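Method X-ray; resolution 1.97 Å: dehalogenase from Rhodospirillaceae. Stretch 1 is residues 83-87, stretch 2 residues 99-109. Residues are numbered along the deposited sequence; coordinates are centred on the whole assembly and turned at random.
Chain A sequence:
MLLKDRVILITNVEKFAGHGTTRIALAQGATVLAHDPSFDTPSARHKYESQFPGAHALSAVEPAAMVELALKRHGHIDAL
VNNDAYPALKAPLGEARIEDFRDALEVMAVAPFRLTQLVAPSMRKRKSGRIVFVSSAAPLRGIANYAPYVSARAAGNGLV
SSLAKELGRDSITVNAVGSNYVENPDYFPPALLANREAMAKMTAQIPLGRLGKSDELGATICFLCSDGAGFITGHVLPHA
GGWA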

ATOM      1  N   ASN A  83      -8.682  -4.410 -21.688  1.00 10.11           N
ATOM      2  CA  ASN A  83      -7.696  -5.438 -21.775  1.00 10.77           C
ATOM      3  C   ASN A  83      -6.550  -4.918 -22.662  1.00 12.57           C
ATOM      4  O   ASN A  83      -6.609  -4.921 -23.850  1.00 12.75           O
ATOM      5  CB  ASN A  83      -8.363  -6.685 -22.298  1.00 10.63           C
ATOM      6  CG  ASN A  83      -7.393  -7.803 -22.563  1.00 10.38           C
ATOM      7  OD1 ASN A  83      -6.677  -8.270 -21.645  1.00 10.02           O
ATOM      8  ND2 ASN A  83      -7.367  -8.275 -23.779  1.00  9.93           N
ATOM      9  N   ASP A  84      -5.559  -4.330 -22.012  1.00 13.64           N
ATOM     10  CA  ASP A  84      -4.506  -3.557 -22.644  1.00 15.29           C
ATOM     11  C   ASP A  84      -3.155  -4.213 -22.351  1.00 14.18           C
ATOM     12  O   ASP A  84      -2.879  -4.613 -21.210  1.00 13.34           O
ATOM     13  CB  ASP A  84      -4.548  -2.092 -22.136  1.00 17.41           C
ATOM     14  CG  ASP A  84      -5.957  -1.527 -22.245  1.00 19.96           C
ATOM     15  OD1 ASP A  84      -6.413  -1.327 -23.376  1.00 22.75           O
ATOM     16  OD2 ASP A  84      -6.618  -1.381 -21.183  1.00 21.65           O
ATOM     17  N   ALA A  85      -2.349  -4.357 -23.411  1.00 13.64           N
ATOM     18  CA  ALA A  85      -1.056  -5.009 -23.332  1.00 13.50           C
ATOM     19  C   ALA A  85      -0.084  -4.527 -24.399  1.00 14.19           C
ATOM     20  O   ALA A  85      -0.430  -4.551 -25.542  1.00 14.56           O
ATOM     21  CB  ALA A  85      -1.175  -6.476 -23.413  1.00 13.18           C
ATOM     22  N   TYR A  86       1.052  -4.010 -23.925  1.00 13.78           N
ATOM     23  CA  TYR A  86       2.229  -3.640 -24.712  1.00 14.38           C
ATOM     24  C   TYR A  86       3.417  -4.505 -24.211  1.00 13.35           C
ATOM     25  O   TYR A  86       3.421  -4.866 -23.013  1.00 13.81           O
ATOM     26  CB  TYR A  86       2.530  -2.114 -24.515  1.00 15.39           C
ATOM     27  CG  TYR A  86       3.681  -1.559 -25.325  1.00 15.34           C
ATOM     28  CD1 TYR A  86       3.538  -1.167 -26.655  1.00 17.61           C
ATOM     29  CD2 TYR A  86       4.963  -1.531 -24.785  1.00 17.38           C
ATOM     30  CE1 TYR A  86       4.634  -0.717 -27.431  1.00 17.96           C
ATOM     31  CE2 TYR A  86       6.068  -1.051 -25.510  1.00 17.09           C
ATOM     32  CZ  TYR A  86       5.883  -0.630 -26.813  1.00 18.17           C
ATOM     33  OH  TYR A  86       6.998  -0.207 -27.464  1.00 18.37           O
ATOM     34  N   PRO A  87       4.373  -4.869 -25.082  1.00 13.91           N
ATOM     35  CA  PRO A  87       5.439  -5.774 -24.628  1.00 14.24           C
ATOM     36  C   PRO A  87       6.251  -5.206 -23.467  1.00 14.23           C
ATOM     37  O   PRO A  87       6.426  -3.982 -23.394  1.00 14.09           O
ATOM     38  CB  PRO A  87       6.330  -5.975 -25.845  1.00 14.88           C
ATOM     39  CG  PRO A  87       5.466  -5.621 -27.001  1.00 15.78           C
ATOM     40  CD  PRO A  87       4.440  -4.625 -26.543  1.00 15.18           C
ATOM     41  N   GLU A  99      11.207   6.695 -27.032  1.00 16.55           N
ATOM     42  CA  GLU A  99      10.010   6.431 -27.915  1.00 17.99           C
ATOM     43  C   GLU A  99       9.238   5.151 -27.489  1.00 16.05           C
ATOM     44  O   GLU A  99       8.045   5.150 -27.542  1.00 14.75           O
ATOM     45  CB  GLU A  99      10.397   6.342 -29.409  1.00 23.07           C
ATOM     46  CG  GLU A  99      11.293   5.116 -29.609  1.00 28.79           C
ATOM     47  CD  GLU A  99      11.897   4.863 -31.032  1.00 37.40           C
ATOM     48  OE1 GLU A  99      11.090   4.407 -31.947  1.00 38.66           O
ATOM     49  OE2 GLU A  99      13.180   5.042 -31.166  1.00 40.75           O
ATOM     50  N   ASP A 100       9.918   4.093 -27.045  1.00 15.31           N
ATOM     51  CA  ASP A 100       9.220   2.883 -26.543  1.00 14.95           C
ATOM     52  C   ASP A 100       8.483   3.214 -25.219  1.00 12.89           C
ATOM     53  O   ASP A 100       7.485   2.664 -24.964  1.00 13.07           O
ATOM     54  CB  ASP A 100      10.180   1.743 -26.252  1.00 14.67           C
ATOM     55  CG  ASP A 100      10.950   1.278 -27.484  1.00 17.07           C
ATOM     56  OD1 ASP A 100      10.528   1.558 -28.616  1.00 15.57           O
ATOM     57  OD2 ASP A 100      12.037   0.689 -27.266  1.00 15.96           O
ATOM     58  N   PHE A 101       9.066   4.025 -24.366  1.00 12.69           N
ATOM     59  CA  PHE A 101       8.390   4.450 -23.111  1.00 11.87           C
ATOM     60  C   PHE A 101       7.063   5.201 -23.442  1.00 11.72           C
ATOM     61  O   PHE A 101       5.983   4.917 -22.906  1.00 10.22           O
ATOM     62  CB  PHE A 101       9.352   5.266 -22.194  1.00 12.04           C
ATOM     63  CG  PHE A 101       8.806   5.568 -20.810  1.00 11.41           C
ATOM     64  CD1 PHE A 101       7.841   4.825 -20.209  1.00 11.10           C
ATOM     65  CD2 PHE A 101       9.437   6.489 -20.027  1.00 12.13           C
ATOM     66  CE1 PHE A 101       7.450   5.106 -18.907  1.00 11.21           C
ATOM     67  CE2 PHE A 101       9.010   6.820 -18.793  1.00 11.71           C
ATOM     68  CZ  PHE A 101       8.062   6.113 -18.215  1.00 11.28           C
ATOM     69  N   ARG A 102       7.117   6.134 -24.388  1.00 12.11           N
ATOM     70  CA  ARG A 102       5.955   6.800 -24.822  1.00 12.68           C
ATOM     71  C   ARG A 102       4.878   5.874 -25.429  1.00 12.75           C
ATOM     72  O   ARG A 102       3.690   6.064 -25.143  1.00 11.66           O
ATOM     73  CB  ARG A 102       6.318   7.889 -25.927  1.00 14.73           C
ATOM     74  CG  ARG A 102       7.141   9.064 -25.374  1.00 16.19           C
ATOM     75  CD  ARG A 102       7.334  10.186 -26.405  1.00 17.94           C
ATOM     76  NE  ARG A 102       8.182  11.212 -25.875  1.00 18.02           N
ATOM     77  CZ  ARG A 102       9.358  11.500 -26.384  1.00 20.25           C
ATOM     78  NH1 ARG A 102       9.753  10.870 -27.466  1.00 22.34           N
ATOM     79  NH2 ARG A 102      10.081  12.458 -25.854  1.00 20.89           N
ATOM     80  N   ASP A 103       5.308   4.952 -26.310  1.00 12.96           N
ATOM     81  CA  ASP A 103       4.425   3.927 -26.865  1.00 14.39           C
ATOM     82  C   ASP A 103       3.769   3.038 -25.770  1.00 13.21           C
ATOM     83  O   ASP A 103       2.569   2.759 -25.869  1.00 13.43           O
ATOM     84  CB  ASP A 103       5.137   3.050 -27.899  1.00 16.23           C
ATOM     85  CG  ASP A 103       5.532   3.851 -29.152  1.00 20.37           C
ATOM     86  OD1 ASP A 103       5.164   5.067 -29.299  1.00 22.77           O
ATOM     87  OD2 ASP A 103       6.274   3.337 -29.984  1.00 23.37           O
ATOM     88  N   ALA A 104       4.533   2.610 -24.743  1.00 11.79           N
ATOM     89  CA  ALA A 104       3.969   1.853 -23.628  1.00 11.34           C
ATOM     90  C   ALA A 104       2.938   2.620 -22.908  1.00 10.79           C
ATOM     91  O   ALA A 104       1.864   2.078 -22.572  1.00  9.81           O
ATOM     92  CB  ALA A 104       5.072   1.442 -22.693  1.00 11.51           C
ATOM     93  N   LEU A 105       3.209   3.902 -22.682  1.00 11.00           N
ATOM     94  CA  LEU A 105       2.217   4.738 -22.011  1.00 11.56           C
ATOM     95  C   LEU A 105       1.028   4.918 -22.875  1.00 12.48           C
ATOM     96  O   LEU A 105      -0.135   5.027 -22.349  1.00 12.96           O
ATOM     97  CB  LEU A 105       2.828   6.099 -21.716  1.00 12.20           C
ATOM     98  CG  LEU A 105       3.886   6.078 -20.622  1.00 11.95           C
ATOM     99  CD1 LEU A 105       4.766   7.293 -20.620  1.00 12.70           C
ATOM    100  CD2 LEU A 105       3.279   5.917 -19.235  1.00 12.27           C
ATOM    101  N   GLU A 106       1.241   5.057 -24.173  1.00 13.42           N
ATOM    102  CA  GLU A 106       0.074   5.221 -25.077  1.00 14.13           C
ATOM    103  C   GLU A 106      -0.899   4.037 -24.995  1.00 14.54           C
ATOM    104  O   GLU A 106      -2.134   4.212 -24.934  1.00 15.12           O
ATOM    105  CB  GLU A 106       0.491   5.423 -26.509  1.00 15.51           C
ATOM    106  CG  GLU A 106      -0.643   5.659 -27.486  1.00 17.59           C
ATOM    107  CD  GLU A 106      -1.209   7.095 -27.346  1.00 19.12           C
ATOM    108  OE1 GLU A 106      -0.520   7.988 -26.772  1.00 18.31           O
ATOM    109  OE2 GLU A 106      -2.372   7.288 -27.731  1.00 19.43           O
ATOM    110  N   VAL A 107      -0.316   2.830 -25.073  1.00 13.60           N
ATOM    111  CA  VAL A 107      -1.105   1.614 -25.112  1.00 13.18           C
ATOM    112  C   VAL A 107      -1.770   1.281 -23.759  1.00 12.45           C
ATOM    113  O   VAL A 107      -2.894   0.805 -23.733  1.00 11.54           O
ATOM    114  CB  VAL A 107      -0.252   0.477 -25.682  1.00 14.22           C
ATOM    115  CG1 VAL A 107      -0.987  -0.846 -25.530  1.00 15.53           C
ATOM    116  CG2 VAL A 107       0.172   0.736 -27.135  1.00 15.07           C
HETATM  117  N   MSE A 108      -1.106   1.569 -22.625  1.00 12.10           N
HETATM  118  CA  MSE A 108      -1.470   1.036 -21.371  1.00 12.51           C
HETATM  119  C   MSE A 108      -2.137   2.093 -20.485  1.00 12.32           C
HETATM  120  O   MSE A 108      -2.715   1.718 -19.467  1.00 11.34           O
HETATM  121  CB  MSE A 108      -0.323   0.259 -20.601  1.00 12.61           C
HETATM  122  CG  MSE A 108      -0.015  -0.972 -21.477  1.00 13.23           C
HETATM  123 SE   MSE A 108       1.293  -2.162 -20.683  1.00 17.54          SE
HETATM  124  CE  MSE A 108       2.869  -0.944 -20.702  1.00 16.67           C
ATOM    125  N   ALA A 109      -2.042   3.374 -20.820  1.00 11.58           N
ATOM    126  CA  ALA A 109      -2.670   4.362 -20.019  1.00 11.50           C
ATOM    127  C   ALA A 109      -3.560   5.279 -20.865  1.00 11.78           C
ATOM    128  O   ALA A 109      -4.746   5.460 -20.542  1.00 10.95           O
ATOM    129  CB  ALA A 109      -1.658   5.139 -19.175  1.00 11.46           C
TER
HETATM  130  O   HOH W   1      -4.483  -0.552 -25.390  1.00 12.88           O

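Residues 99-109 lie within a longer helix, held by regular i to i-4 bonds such as Ala104 N to Asp100 O at 3.0 Å and Met108 N to Ala104 O at 3.0 Å, with a wider pi-type turn at 106-109. Against it runs an extended segment, 83-87, whose phi/psi values are broadly strand-like from Asp84 to Tyr86. The backbones come close at two places: the CA atoms of Asp84 and Met108 are 5.7 Å apart, those of Tyr86 and Ala104 5.9 Å. Two residues along the segment thus match one helical turn, run in the reverse direction, and the extended chain alternates accordingly: Asp84 and Tyr86 direct their CA-to-CB bonds toward the helix, while that of Ala85 points away.

No direct hydrogen bond crosses the contact, so packing carries most of it, and Tyr86 is its centre, with 137 Å² covered by the helix. With chi1 in the t well, its ring lies over the helix backbone at Ala104. The CA of Ala104 sits 3.9 Å from the centroid of the Tyr86 ring, 21° off the ring normal, a CH-pi contact over the face. The methyl joins in from the same side of the ring, CB of Ala104 lying 3.6 Å from CD2 of Tyr86, above the ring plane and toward its CD2 corner. Farther out, the Tyr86 hydroxyl reaches the preceding turn, where OH is 3.8 Å from CB of Asp103 and 3.8 Å from O of Asp100. These are packing distances, and that carbonyl is already an acceptor for Ala104 N.

Val107 and Met108 pack around the base of the tyrosine. CG1 of Val107 lies 3.9 Å from CB of Tyr86 and also 3.7 Å from the backbone O of Ala85, so Ala85 takes part through its main chain although its methyl is turned away. Met108, a selenomethionine here, starts sideways, but its end comes nearer: SE is 3.7 Å from N of Tyr86, and CE is 4.0 Å from CB of Tyr86.

At Asp84 the contact becomes polar by way of water. CB of Asp84 packs 3.7 Å from O of Val107. The carboxylate OD1 of Asp84 and O of Val107 are both acceptors and stand 4.1 Å apart; one water bridges them, donating to OD1 of Asp84 at 2.9 Å and to O of Val107 at 2.7 Å. The rule to read here is economical: one aromatic ring laid over an alanine, aliphatic and selenomethionine side chains around its base, and one water joining a carboxylate to a helix carbonyl.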